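Local coordinates for protein endo-beta-mannanase (Opitutaceae bacterium TAV5, PDB 7BOB) that probably releases mannose from a chain end of beta-1,4-linked mannosides, as a homotrimeric exo-beta-1,4-mannosidase of glycoside hydrolase family 5 from a termite hindgut bacterium, at residues F282-T287 with D296-A301; L237-Y242 with S262-Y267; V277-F282 with A301-C306; F266-A271 with A309-Y314. All coordinates share one frame; numbering follows the deposited sequence.

Interaction 1: F282-T287 with D296-A301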
loop_
_atom_site.group_PDB
_atom_site.type_symbol
_atom_site.label_atom_id
_atom_site.label_comp_id
_atom_site.label_asym_id
_atom_site.label_seq_id
_atom_site.Cartn_x
_atom_site.Cartn_y
_atom_site.Cartn_z
ATOM N N PHE A 282 31.600 -5.838 4.186
ATOM C CA PHE A 282 31.302 -6.665 3.039
ATOM C C PHE A 282 31.405 -8.108 3.492
ATOM O O PHE A 282 32.152 -8.421 4.421
ATOM C CB PHE A 282 32.255 -6.368 1.872
ATOM C CG PHE A 282 33.610 -6.930 2.076
ATOM C CD1 PHE A 282 34.526 -6.281 2.896
ATOM C CD2 PHE A 282 33.958 -8.142 1.497
ATOM C CE1 PHE A 282 35.791 -6.822 3.100
ATOM C CE2 PHE A 282 35.211 -8.692 1.704
ATOM C CZ PHE A 282 36.134 -8.029 2.503
ATOM N N GLY A 283 30.642 -8.983 2.854
ATOM C CA GLY A 283 30.653 -10.374 3.269
ATOM C C GLY A 283 30.042 -11.243 2.202
ATOM O O GLY A 283 29.405 -10.747 1.271
ATOM N N THR A 284 30.272 -12.548 2.328
ATOM C CA THR A 284 29.632 -13.468 1.396
ATOM C C THR A 284 28.355 -14.073 1.942
ATOM O O THR A 284 27.563 -14.592 1.153
ATOM C CB THR A 284 30.566 -14.619 1.003
ATOM O OG1 THR A 284 30.971 -15.318 2.186
ATOM C CG2 THR A 284 31.787 -14.098 0.229
ATOM N N ILE A 285 28.147 -14.023 3.267
ATOM C CA ILE A 285 26.971 -14.579 3.940
ATOM C C ILE A 285 27.041 -16.101 3.927
ATOM O O ILE A 285 27.056 -16.746 4.979
ATOM C CB ILE A 285 25.640 -14.087 3.320
ATOM C CG1 ILE A 285 25.540 -12.561 3.411
ATOM C CG2 ILE A 285 24.436 -14.771 4.027
ATOM C CD1 ILE A 285 25.525 -12.041 4.873
ATOM N N LEU A 286 27.037 -16.699 2.746
ATOM C CA LEU A 286 27.332 -18.122 2.668
ATOM C C LEU A 286 28.823 -18.290 2.902
ATOM O O LEU A 286 29.635 -17.622 2.243
ATOM C CB LEU A 286 26.916 -18.688 1.313
ATOM C CG LEU A 286 25.510 -18.302 0.840
ATOM C CD1 LEU A 286 25.293 -18.762 -0.600
ATOM C CD2 LEU A 286 24.399 -18.856 1.771
ATOM N N THR A 287 29.192 -19.120 3.887
ATOM C CA THR A 287 30.615 -19.347 4.135
ATOM C C THR A 287 30.930 -20.817 4.410
ATOM O O THR A 287 32.005 -21.117 4.944
ATOM C CB THR A 287 31.136 -18.509 5.323
ATOM O OG1 THR A 287 30.537 -18.979 6.529
ATOM C CG2 THR A 287 30.850 -17.008 5.161
ATOM N N ASP A 296 35.227 -17.805 -3.043
ATOM C CA ASP A 296 36.575 -17.424 -3.461
ATOM C C ASP A 296 36.545 -16.645 -4.779
ATOM O O ASP A 296 37.148 -15.567 -4.897
ATOM C CB ASP A 296 37.425 -18.697 -3.543
ATOM C CG ASP A 296 38.720 -18.501 -4.251
ATOM O OD1 ASP A 296 39.550 -17.701 -3.790
ATOM O OD2 ASP A 296 38.908 -19.173 -5.272
ATOM N N ALA A 297 35.805 -17.152 -5.769
ATOM C CA ALA A 297 35.702 -16.442 -7.046
ATOM C C ALA A 297 34.975 -15.111 -6.883
ATOM O O ALA A 297 35.351 -14.109 -7.511
ATOM C CB ALA A 297 34.988 -17.310 -8.086
ATOM N N TYR A 298 33.938 -15.077 -6.027
ATOM C CA TYR A 298 33.220 -13.831 -5.788
ATOM C C TYR A 298 34.151 -12.767 -5.230
ATOM O O TYR A 298 34.159 -11.618 -5.697
ATOM C CB TYR A 298 32.048 -14.081 -4.829
ATOM C CG TYR A 298 31.355 -12.828 -4.348
ATOM C CD1 TYR A 298 30.394 -12.198 -5.135
ATOM C CD2 TYR A 298 31.637 -12.291 -3.095
ATOM C CE1 TYR A 298 29.743 -11.055 -4.700
ATOM C CE2 TYR A 298 30.973 -11.149 -2.633
ATOM C CZ TYR A 298 30.035 -10.535 -3.442
ATOM O OH TYR A 298 29.393 -9.399 -3.000
ATOM N N LEU A 299 34.942 -13.134 -4.220
ATOM C CA LEU A 299 35.822 -12.157 -3.601
ATOM C C LEU A 299 36.864 -11.668 -4.590
ATOM O O LEU A 299 37.156 -10.464 -4.641
ATOM C CB LEU A 299 36.481 -12.752 -2.358
ATOM C CG LEU A 299 35.503 -13.045 -1.209
ATOM C CD1 LEU A 299 36.223 -13.693 -0.050
ATOM C CD2 LEU A 299 34.772 -11.789 -0.752
ATOM N N ARG A 300 37.399 -12.577 -5.421
ATOM C CA ARG A 300 38.400 -12.165 -6.400
ATOM C C ARG A 300 37.824 -11.215 -7.434
ATOM O O ARG A 300 38.590 -10.496 -8.088
ATOM C CB ARG A 300 39.034 -13.392 -7.087
ATOM C CG ARG A 300 40.091 -14.031 -6.166
ATOM C CD ARG A 300 40.262 -15.529 -6.391
ATOM N NE ARG A 300 41.157 -16.082 -5.378
ATOM C CZ ARG A 300 42.474 -15.854 -5.335
ATOM N NH1 ARG A 300 43.047 -15.097 -6.258
ATOM N NH2 ARG A 300 43.217 -16.372 -4.363
ATOM N N ALA A 301 36.499 -11.188 -7.604
ATOM C CA ALA A 301 35.929 -10.183 -8.486
ATOM C C ALA A 301 35.622 -8.879 -7.741
ATOM O O ALA A 301 36.030 -7.795 -8.175
ATOM C CB ALA A 301 34.663 -10.730 -9.162
HETATM O O HOH W 1 29.846 -8.477 -0.592
#
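Where strand 277-282 runs out, Phe-282 carries its ring toward helix 292-309. With CG in the crowded position between backbone N and carbonyl carbon (chi1 75°), the ring offers an edge, and Leu-299 CD2 lies there near the ring plane, 4.0 Å from Phe-282 CE2. Gly-283 contributes its carbonyl: a water donates to Gly-283 O at 3.0 Å and accepts from Tyr-298 OH at 2.6 Å, bridging loop and helix. Thr-284 then splits its duties. Its methyl, CG2, rests against both helix residues, 3.8 Å from Tyr-298 CD2 and 3.9 Å from Leu-299 CD2, while OG1 turns back along the loop and donates to Leu-286 O at 2.7 Å, arriving from above the carbonyl plane. A serine here would lack CG2 and would probably loosen the loop against both Tyr-298 and Leu-299. Beyond, the loop swings away from helix 292-309, and Ile-285 and Leu-286 pack on Tyr-495 of a second subunit, so this beta-alpha loop of the barrel also reaches the trimer interface. Direct contact with the helix is therefore apolar, and the polar link between Gly-283 O and Tyr-298 OH runs through one water, while the threonine hydroxyl is spent on holding the loop's own shape.

Interaction 2: L237-Y242 with S262-Y267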
loop_
_atom_site.group_PDB
_atom_site.type_symbol
_atom_site.label_atom_id
_atom_site.label_comp_id
_atom_site.label_asym_id
_atom_site.label_seq_id
_atom_site.Cartn_x
_atom_site.Cartn_y
_atom_site.Cartn_z
ATOM N N LEU A 237 32.157 8.851 3.927
ATOM C CA LEU A 237 30.970 8.071 3.602
ATOM C C LEU A 237 31.298 6.591 3.741
ATOM O O LEU A 237 32.459 6.183 3.614
ATOM C CB LEU A 237 30.516 8.377 2.180
ATOM C CG LEU A 237 30.347 9.868 1.898
ATOM C CD1 LEU A 237 29.804 10.094 0.472
ATOM C CD2 LEU A 237 29.411 10.481 2.945
ATOM N N THR A 238 30.282 5.782 4.026
ATOM C CA THR A 238 30.486 4.340 4.087
ATOM C C THR A 238 29.543 3.606 3.129
ATOM O O THR A 238 28.494 4.120 2.729
ATOM C CB THR A 238 30.283 3.800 5.509
ATOM O OG1 THR A 238 28.917 3.982 5.877
ATOM C CG2 THR A 238 31.183 4.521 6.506
ATOM N N MET A 239 29.941 2.382 2.766
ATOM C CA MET A 239 29.122 1.474 1.974
ATOM C C MET A 239 29.236 0.084 2.581
ATOM O O MET A 239 30.308 -0.314 3.056
ATOM C CB MET A 239 29.555 1.459 0.503
ATOM C CG MET A 239 28.602 0.708 -0.432
ATOM S SD MET A 239 26.879 1.201 -0.121
ATOM C CE MET A 239 26.927 2.957 -0.522
ATOM N N HIS A 240 28.107 -0.606 2.640
ATOM C CA HIS A 240 27.987 -1.988 3.086
ATOM C C HIS A 240 27.358 -2.784 1.959
ATOM O O HIS A 240 26.439 -2.299 1.296
ATOM C CB HIS A 240 27.064 -2.136 4.307
ATOM C CG HIS A 240 27.512 -1.397 5.527
ATOM N ND1 HIS A 240 26.804 -1.438 6.712
ATOM C CD2 HIS A 240 28.589 -0.612 5.757
ATOM C CE1 HIS A 240 27.423 -0.702 7.619
ATOM N NE2 HIS A 240 28.510 -0.190 7.067
ATOM N N GLY A 241 27.788 -4.019 1.772
ATOM C CA GLY A 241 27.135 -4.756 0.717
ATOM C C GLY A 241 27.363 -6.240 0.790
ATOM O O GLY A 241 28.449 -6.704 1.167
ATOM N N TYR A 242 26.323 -6.979 0.444
ATOM C CA TYR A 242 26.293 -8.428 0.500
ATOM C C TYR A 242 25.617 -8.956 -0.753
ATOM O O TYR A 242 24.853 -8.234 -1.403
ATOM C CB TYR A 242 25.537 -8.890 1.744
ATOM C CG TYR A 242 26.098 -8.332 3.014
ATOM C CD1 TYR A 242 25.705 -7.078 3.492
ATOM C CD2 TYR A 242 27.032 -9.064 3.744
ATOM C CE1 TYR A 242 26.254 -6.569 4.713
ATOM C CE2 TYR A 242 27.561 -8.574 4.932
ATOM C CZ TYR A 242 27.171 -7.332 5.416
ATOM O OH TYR A 242 27.723 -6.877 6.610
ATOM N N SER A 262 28.353 -7.155 -9.651
ATOM C CA SER A 262 28.501 -5.738 -9.950
ATOM C C SER A 262 27.830 -4.823 -8.919
ATOM O O SER A 262 28.006 -3.602 -8.994
ATOM C CB SER A 262 27.941 -5.448 -11.337
ATOM O OG SER A 262 26.516 -5.537 -11.323
ATOM N N LEU A 263 27.071 -5.364 -7.965
ATOM C CA LEU A 263 26.269 -4.505 -7.089
ATOM C C LEU A 263 27.148 -3.648 -6.181
ATOM O O LEU A 263 27.044 -2.414 -6.168
ATOM C CB LEU A 263 25.326 -5.363 -6.247
ATOM C CG LEU A 263 24.222 -6.067 -7.022
ATOM C CD1 LEU A 263 23.647 -7.189 -6.146
ATOM C CD2 LEU A 263 23.152 -5.050 -7.405
ATOM N N LEU A 264 28.011 -4.288 -5.400
ATOM C CA LEU A 264 28.817 -3.528 -4.443
ATOM C C LEU A 264 29.722 -2.506 -5.139
ATOM O O LEU A 264 29.697 -1.325 -4.744
ATOM C CB LEU A 264 29.567 -4.521 -3.551
ATOM C CG LEU A 264 30.200 -4.063 -2.239
ATOM C CD1 LEU A 264 29.227 -3.228 -1.452
ATOM C CD2 LEU A 264 30.666 -5.278 -1.420
ATOM N N PRO A 265 30.454 -2.839 -6.212
ATOM C CA PRO A 265 31.214 -1.780 -6.910
ATOM C C PRO A 265 30.340 -0.655 -7.418
ATOM O O PRO A 265 30.761 0.510 -7.400
ATOM C CB PRO A 265 31.889 -2.525 -8.074
ATOM C CG PRO A 265 31.954 -3.943 -7.618
ATOM C CD PRO A 265 30.705 -4.165 -6.809
ATOM N N PHE A 266 29.128 -0.970 -7.878
ATOM C CA PHE A 266 28.215 0.081 -8.313
ATOM C C PHE A 266 27.844 1.004 -7.158
ATOM O O PHE A 266 27.853 2.233 -7.308
ATOM C CB PHE A 266 26.967 -0.533 -8.936
ATOM C CG PHE A 266 25.837 0.434 -9.068
ATOM C CD1 PHE A 266 25.769 1.305 -10.160
ATOM C CD2 PHE A 266 24.842 0.496 -8.094
ATOM C CE1 PHE A 266 24.718 2.215 -10.274
ATOM C CE2 PHE A 266 23.775 1.402 -8.213
ATOM C CZ PHE A 266 23.719 2.259 -9.306
ATOM N N TYR A 267 27.494 0.427 -6.000
ATOM C CA TYR A 267 27.181 1.249 -4.824
ATOM C C TYR A 267 28.370 2.114 -4.422
ATOM O O TYR A 267 28.202 3.292 -4.067
ATOM C CB TYR A 267 26.775 0.371 -3.638
ATOM C CG TYR A 267 25.482 -0.388 -3.843
ATOM C CD1 TYR A 267 24.370 0.235 -4.382
ATOM C CD2 TYR A 267 25.374 -1.723 -3.474
ATOM C CE1 TYR A 267 23.193 -0.461 -4.565
ATOM C CE2 TYR A 267 24.190 -2.420 -3.642
ATOM C CZ TYR A 267 23.117 -1.786 -4.186
ATOM O OH TYR A 267 21.965 -2.488 -4.374
#
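A beta-alpha step of the (beta/alpha)8 barrel illustrates how a long, bent side chain fills the layer between strand and helix. Strand 237-241, sixth in the barrel, runs nearly antiparallel to helix 258-272, at 169° between the short segments and 8.6 Å between their axes. Met-239 carries much of the contact. Its CB heads for the helix, and CG, anti to the backbone N (chi1 -170°), settles 3.7 Å from Tyr-267 CB and 4.1 Å from Leu-264 CD1, between the two helix residues. The chain then bends at both following torsions. SD lies against Tyr-267 CB at 3.6 Å and makes a Met-aromatic contact, oblique to the ring, 5.2 Å from the Tyr-267 centroid; CE curls round to 3.8 Å from Tyr-267 O. An alanine here would lose CG, SD and CE together, and would probably loosen the packing of Tyr-267 CB and take one neighbour from Leu-264 CD1. The phenol end of Tyr-267 is fixed elsewhere, through a hydrogen bond between OH and His-248 ND1. On the other side of the strand, His-240 turns from the helix and hydrogen-bonds to Glu-156 through ND1 and to Gln-280 through NE2. Further along, Leu-264 takes over from Met-239. Its CG is likewise anti to the backbone N, and the branch straddles Gly-241, where a beta carbon would collide with CD1. Leu-264 CD2 leans on the peptide oxygen, Gly-241 O, at 3.7 Å, and Leu-264 CD1 presses on the alpha carbon, Gly-241 CA, at 3.4 Å.

Interaction 3: V277-F282 with A301-C306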
loop_
_atom_site.group_PDB
_atom_site.type_symbol
_atom_site.label_atom_id
_atom_site.label_comp_id
_atom_site.label_asym_id
_atom_site.label_seq_id
_atom_site.Cartn_x
_atom_site.Cartn_y
_atom_site.Cartn_z
ATOM N N VAL A 277 34.957 7.088 0.431
ATOM C CA VAL A 277 34.050 6.010 0.805
ATOM C C VAL A 277 34.841 4.805 1.287
ATOM O O VAL A 277 35.751 4.332 0.602
ATOM C CB VAL A 277 33.087 5.622 -0.347
ATOM C CG1 VAL A 277 33.837 5.159 -1.536
ATOM C CG2 VAL A 277 32.179 4.519 0.105
ATOM N N LEU A 278 34.486 4.327 2.485
ATOM C CA LEU A 278 35.032 3.133 3.108
ATOM C C LEU A 278 34.083 1.964 2.883
ATOM O O LEU A 278 32.889 2.065 3.194
ATOM C CB LEU A 278 35.218 3.360 4.618
ATOM C CG LEU A 278 35.621 2.152 5.462
ATOM C CD1 LEU A 278 36.982 1.690 4.964
ATOM C CD2 LEU A 278 35.720 2.450 6.973
ATOM N N LEU A 279 34.609 0.849 2.374
ATOM C CA LEU A 279 33.820 -0.380 2.316
ATOM C C LEU A 279 33.790 -0.944 3.726
ATOM O O LEU A 279 34.559 -1.839 4.090
ATOM C CB LEU A 279 34.402 -1.381 1.325
ATOM C CG LEU A 279 33.527 -2.615 1.073
ATOM C CD1 LEU A 279 32.186 -2.200 0.495
ATOM C CD2 LEU A 279 34.201 -3.661 0.162
ATOM N N GLN A 280 32.881 -0.392 4.538
ATOM C CA GLN A 280 32.899 -0.623 5.980
ATOM C C GLN A 280 32.392 -2.002 6.372
ATOM O O GLN A 280 32.668 -2.465 7.492
ATOM C CB GLN A 280 32.063 0.441 6.668
ATOM C CG GLN A 280 32.198 0.480 8.184
ATOM C CD GLN A 280 31.285 1.511 8.756
ATOM O OE1 GLN A 280 30.109 1.575 8.384
ATOM N NE2 GLN A 280 31.813 2.351 9.639
ATOM N N GLU A 281 31.663 -2.660 5.473
ATOM C CA GLU A 281 31.126 -3.997 5.687
ATOM C C GLU A 281 31.018 -4.654 4.325
ATOM O O GLU A 281 30.371 -4.102 3.429
ATOM C CB GLU A 281 29.722 -3.987 6.309
ATOM C CG GLU A 281 29.602 -3.722 7.785
ATOM C CD GLU A 281 28.128 -3.817 8.231
ATOM O OE1 GLU A 281 27.328 -4.507 7.541
ATOM O OE2 GLU A 281 27.766 -3.173 9.234
ATOM N N PHE A 282 31.600 -5.838 4.186
ATOM C CA PHE A 282 31.302 -6.665 3.039
ATOM C C PHE A 282 31.405 -8.108 3.492
ATOM O O PHE A 282 32.152 -8.421 4.421
ATOM C CB PHE A 282 32.255 -6.368 1.872
ATOM C CG PHE A 282 33.610 -6.930 2.076
ATOM C CD1 PHE A 282 34.526 -6.281 2.896
ATOM C CD2 PHE A 282 33.958 -8.142 1.497
ATOM C CE1 PHE A 282 35.791 -6.822 3.100
ATOM C CE2 PHE A 282 35.211 -8.692 1.704
ATOM C CZ PHE A 282 36.134 -8.029 2.503
ATOM N N ALA A 301 36.499 -11.188 -7.604
ATOM C CA ALA A 301 35.929 -10.183 -8.486
ATOM C C ALA A 301 35.622 -8.879 -7.741
ATOM O O ALA A 301 36.030 -7.795 -8.175
ATOM C CB ALA A 301 34.663 -10.730 -9.162
ATOM N N ILE A 302 34.922 -8.950 -6.611
ATOM C CA ILE A 302 34.361 -7.709 -6.088
ATOM C C ILE A 302 35.406 -6.826 -5.418
ATOM O O ILE A 302 35.289 -5.597 -5.470
ATOM C CB ILE A 302 33.195 -8.001 -5.133
ATOM C CG1 ILE A 302 33.677 -8.828 -3.955
ATOM C CG2 ILE A 302 32.042 -8.683 -5.894
ATOM C CD1 ILE A 302 33.230 -8.251 -2.632
ATOM N N LEU A 303 36.442 -7.415 -4.788
ATOM C CA LEU A 303 37.413 -6.584 -4.073
ATOM C C LEU A 303 38.234 -5.714 -5.020
ATOM O O LEU A 303 38.320 -4.496 -4.781
ATOM C CB LEU A 303 38.295 -7.458 -3.178
ATOM C CG LEU A 303 37.517 -8.096 -2.024
ATOM C CD1 LEU A 303 38.432 -9.030 -1.220
ATOM C CD2 LEU A 303 36.901 -7.007 -1.128
ATOM N N PRO A 304 38.860 -6.239 -6.091
ATOM C CA PRO A 304 39.538 -5.316 -7.025
ATOM C C PRO A 304 38.573 -4.320 -7.666
ATOM O O PRO A 304 38.921 -3.140 -7.820
ATOM C CB PRO A 304 40.184 -6.258 -8.062
ATOM C CG PRO A 304 40.236 -7.608 -7.400
ATOM C CD PRO A 304 39.028 -7.653 -6.488
ATOM N N ALA A 305 37.354 -4.748 -8.013
ATOM C CA ALA A 305 36.387 -3.798 -8.556
ATOM C C ALA A 305 36.036 -2.714 -7.537
ATOM O O ALA A 305 35.964 -1.525 -7.877
ATOM C CB ALA A 305 35.133 -4.535 -9.029
ATOM N N CYS A 306 35.830 -3.091 -6.272
ATOM C CA CYS A 306 35.618 -2.060 -5.260
ATOM C C CYS A 306 36.807 -1.127 -5.156
ATOM O O CYS A 306 36.632 0.084 -4.976
ATOM C CB CYS A 306 35.300 -2.687 -3.909
ATOM S SG CYS A 306 33.601 -3.287 -3.948
#
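Leu-303 CD2 sits over one face of the Phe-282 ring, a CH-pi contact 4.0 Å from the centroid and 24° off the ring normal. The methyl is displaced toward the rim, so its closest ring atom is Phe-282 CE2 at 3.7 Å. Ile-302 reaches the same ring obliquely, its CD1 4.2 Å from Phe-282 CD2; its CG1 occupies the crowded position and chi2, at 131°, falls off the staggered values. One turn later on the helix, Cys-306 SG touches Leu-279 CD2 at 4.2 Å, and Leu-303 CD2 lies 4.5 Å from that same Leu-279 methyl, joining the two halves of the contact. A second shell packs round these side chains. Phe-354 and Trp-316 meet Phe-282 edge-to-face, Leu-303 also packs on helix 352-364, and Leu-264 of the preceding helix lies against Leu-279. The strand itself is bent: Leu-279 is the centre of an inverse gamma turn, closed by a weak bond from Gln-280 N to Leu-278 O. Between the two hydrophobic anchors, Gln-280 and Glu-281 take no part in the helix packing and instead bind polar partners, Glu-281 pairing with Arg-58 and Tyr-242 OH. Glu-281, near the C-terminal end of the seventh strand of a (beta/alpha)8 barrel, is placed consistently with the nucleophile of family 5 glycosidases, with hydrophobic helix packing behind what is probably the polar active-site face.

Interaction 4: F266-A271 with A309-Y314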
loop_
_atom_site.group_PDB
_atom_site.type_symbol
_atom_site.label_atom_id
_atom_site.label_comp_id
_atom_site.label_asym_id
_atom_site.label_seq_id
_atom_site.Cartn_x
_atom_site.Cartn_y
_atom_site.Cartn_z
ATOM N N PHE A 266 29.128 -0.970 -7.878
ATOM C CA PHE A 266 28.215 0.081 -8.313
ATOM C C PHE A 266 27.844 1.004 -7.158
ATOM O O PHE A 266 27.853 2.233 -7.308
ATOM C CB PHE A 266 26.967 -0.533 -8.936
ATOM C CG PHE A 266 25.837 0.434 -9.068
ATOM C CD1 PHE A 266 25.769 1.305 -10.160
ATOM C CD2 PHE A 266 24.842 0.496 -8.094
ATOM C CE1 PHE A 266 24.718 2.215 -10.274
ATOM C CE2 PHE A 266 23.775 1.402 -8.213
ATOM C CZ PHE A 266 23.719 2.259 -9.306
ATOM N N TYR A 267 27.494 0.427 -6.000
ATOM C CA TYR A 267 27.181 1.249 -4.824
ATOM C C TYR A 267 28.370 2.114 -4.422
ATOM O O TYR A 267 28.202 3.292 -4.067
ATOM C CB TYR A 267 26.775 0.371 -3.638
ATOM C CG TYR A 267 25.482 -0.388 -3.843
ATOM C CD1 TYR A 267 24.370 0.235 -4.382
ATOM C CD2 TYR A 267 25.374 -1.723 -3.474
ATOM C CE1 TYR A 267 23.193 -0.461 -4.565
ATOM C CE2 TYR A 267 24.190 -2.420 -3.642
ATOM C CZ TYR A 267 23.117 -1.786 -4.186
ATOM O OH TYR A 267 21.965 -2.488 -4.374
ATOM N N VAL A 268 29.578 1.534 -4.445
ATOM C CA VAL A 268 30.779 2.292 -4.102
ATOM C C VAL A 268 30.977 3.436 -5.089
ATOM O O VAL A 268 31.268 4.571 -4.691
ATOM C CB VAL A 268 32.005 1.356 -4.047
ATOM C CG1 VAL A 268 33.324 2.152 -3.866
ATOM C CG2 VAL A 268 31.831 0.339 -2.928
ATOM N N LYS A 269 30.772 3.167 -6.383
ATOM C CA LYS A 269 30.886 4.207 -7.403
ATOM C C LYS A 269 29.943 5.373 -7.120
ATOM O O LYS A 269 30.331 6.541 -7.235
ATOM C CB LYS A 269 30.568 3.627 -8.788
ATOM C CG LYS A 269 31.618 2.708 -9.373
ATOM C CD LYS A 269 31.312 2.355 -10.849
ATOM C CE LYS A 269 32.203 1.202 -11.305
ATOM N NZ LYS A 269 31.911 0.743 -12.700
ATOM N N CYS A 270 28.676 5.082 -6.806
ATOM C CA CYS A 270 27.759 6.163 -6.453
ATOM C C CYS A 270 28.252 6.952 -5.253
ATOM O O CYS A 270 28.313 8.185 -5.292
ATOM C CB CYS A 270 26.357 5.618 -6.197
ATOM S SG CYS A 270 25.685 4.746 -7.636
ATOM N N ALA A 271 28.540 6.260 -4.163
ATOM C CA ALA A 271 29.036 6.951 -2.977
ATOM C C ALA A 271 30.267 7.790 -3.310
ATOM O O ALA A 271 30.315 8.988 -3.007
ATOM C CB ALA A 271 29.344 5.942 -1.867
ATOM N N ALA A 309 36.591 1.092 -8.076
ATOM C CA ALA A 309 35.497 2.025 -7.823
ATOM C C ALA A 309 35.849 3.077 -6.766
ATOM O O ALA A 309 35.097 4.045 -6.600
ATOM C CB ALA A 309 34.235 1.259 -7.397
ATOM N N GLY A 310 36.964 2.925 -6.061
ATOM C CA GLY A 310 37.472 3.985 -5.218
ATOM C C GLY A 310 37.341 3.789 -3.722
ATOM O O GLY A 310 37.543 4.753 -2.973
ATOM N N ALA A 311 37.011 2.585 -3.262
ATOM C CA ALA A 311 36.934 2.331 -1.829
ATOM C C ALA A 311 38.285 2.622 -1.194
ATOM O O ALA A 311 39.317 2.316 -1.777
ATOM C CB ALA A 311 36.550 0.876 -1.579
ATOM N N ASN A 312 38.286 3.200 0.015
ATOM C CA ASN A 312 39.552 3.504 0.676
ATOM C C ASN A 312 39.872 2.546 1.817
ATOM O O ASN A 312 40.750 2.842 2.633
ATOM C CB ASN A 312 39.580 4.960 1.162
ATOM C CG ASN A 312 38.506 5.268 2.190
ATOM O OD1 ASN A 312 37.926 4.365 2.793
ATOM N ND2 ASN A 312 38.243 6.561 2.405
ATOM N N GLY A 313 39.197 1.406 1.891
ATOM C CA GLY A 313 39.404 0.473 2.984
ATOM C C GLY A 313 38.356 -0.620 2.971
ATOM O O GLY A 313 37.322 -0.475 2.310
ATOM N N TYR A 314 38.616 -1.727 3.670
ATOM C CA TYR A 314 37.854 -2.962 3.489
ATOM C C TYR A 314 37.754 -3.676 4.825
ATOM O O TYR A 314 38.776 -4.090 5.382
ATOM C CB TYR A 314 38.505 -3.883 2.438
ATOM C CG TYR A 314 38.900 -3.144 1.182
ATOM C CD1 TYR A 314 38.072 -3.129 0.050
ATOM C CD2 TYR A 314 40.102 -2.444 1.131
ATOM C CE1 TYR A 314 38.440 -2.431 -1.085
ATOM C CE2 TYR A 314 40.468 -1.745 0.020
ATOM C CZ TYR A 314 39.645 -1.735 -1.089
ATOM O OH TYR A 314 40.063 -1.023 -2.186
#
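Val-268 and Lys-269, successive residues of helix 258-272, approach the methyl of Ala-309 by different routes. Val-268 points toward it, and with CG1 anti to the backbone N (chi1 173°) that branch lies 3.8 Å from Ala-309 CB. Val-268 CG1 also reaches past the turn to the next strand, 3.8 Å from Ala-311 N and 4.2 Å from Ala-311 CB. Lys-269, by contrast, passes alongside: its CG lies 3.6 Å from Ala-309 CB, and the chain continues extended, taking its ammonium group to His-417 NE2 and Val-427 O in the region that follows the barrel. Ala-309 is thus cupped between a branched side chain and an aliphatic stem. Lys-269 CA and Ala-309 CA stand 5.1 Å apart, the closest pair of alpha carbons across the two segments. Helix 292-309 ends here in a Schellman motif. Gly-310 takes the positive phi of 108°, where a beta carbon would jam against the preceding carbonyl oxygen, and the chain turns into strand 311-316, the eighth of the barrel. Behind Val-268, Met-239 and Val-277 of the two preceding strands continue the hydrophobic layer. The contact is accordingly one of methyl and methylene groups, with no polar bond across it and probably stabilised by close packing of apolar groups, while the lysine's charge is kept apart and bonded elsewhere.

Overall arrangement
The four contacts lie in the last three strands of the (beta/alpha)8 barrel and the helices that join them, from the sixth strand, 237-241, through 277-282 to the eighth, 311-316. Interactions 2, 3 and 4 are tightly grouped, their centres 6 to 7 Å apart; interaction 1 stands 11 Å from interaction 3 and 16 Å from interaction 4. Helix 258-272 serves interactions 2 and 4, helix 292-309 serves 1 and 3. Interaction 2 closes first along the chain; interaction 3 then spans interaction 1, and interaction 4 encloses both. Successive beta-alpha units are thus tied together in one hydrophobic layer, outside strands whose inward residues, such as His-240 and Gln-280, bond to each other.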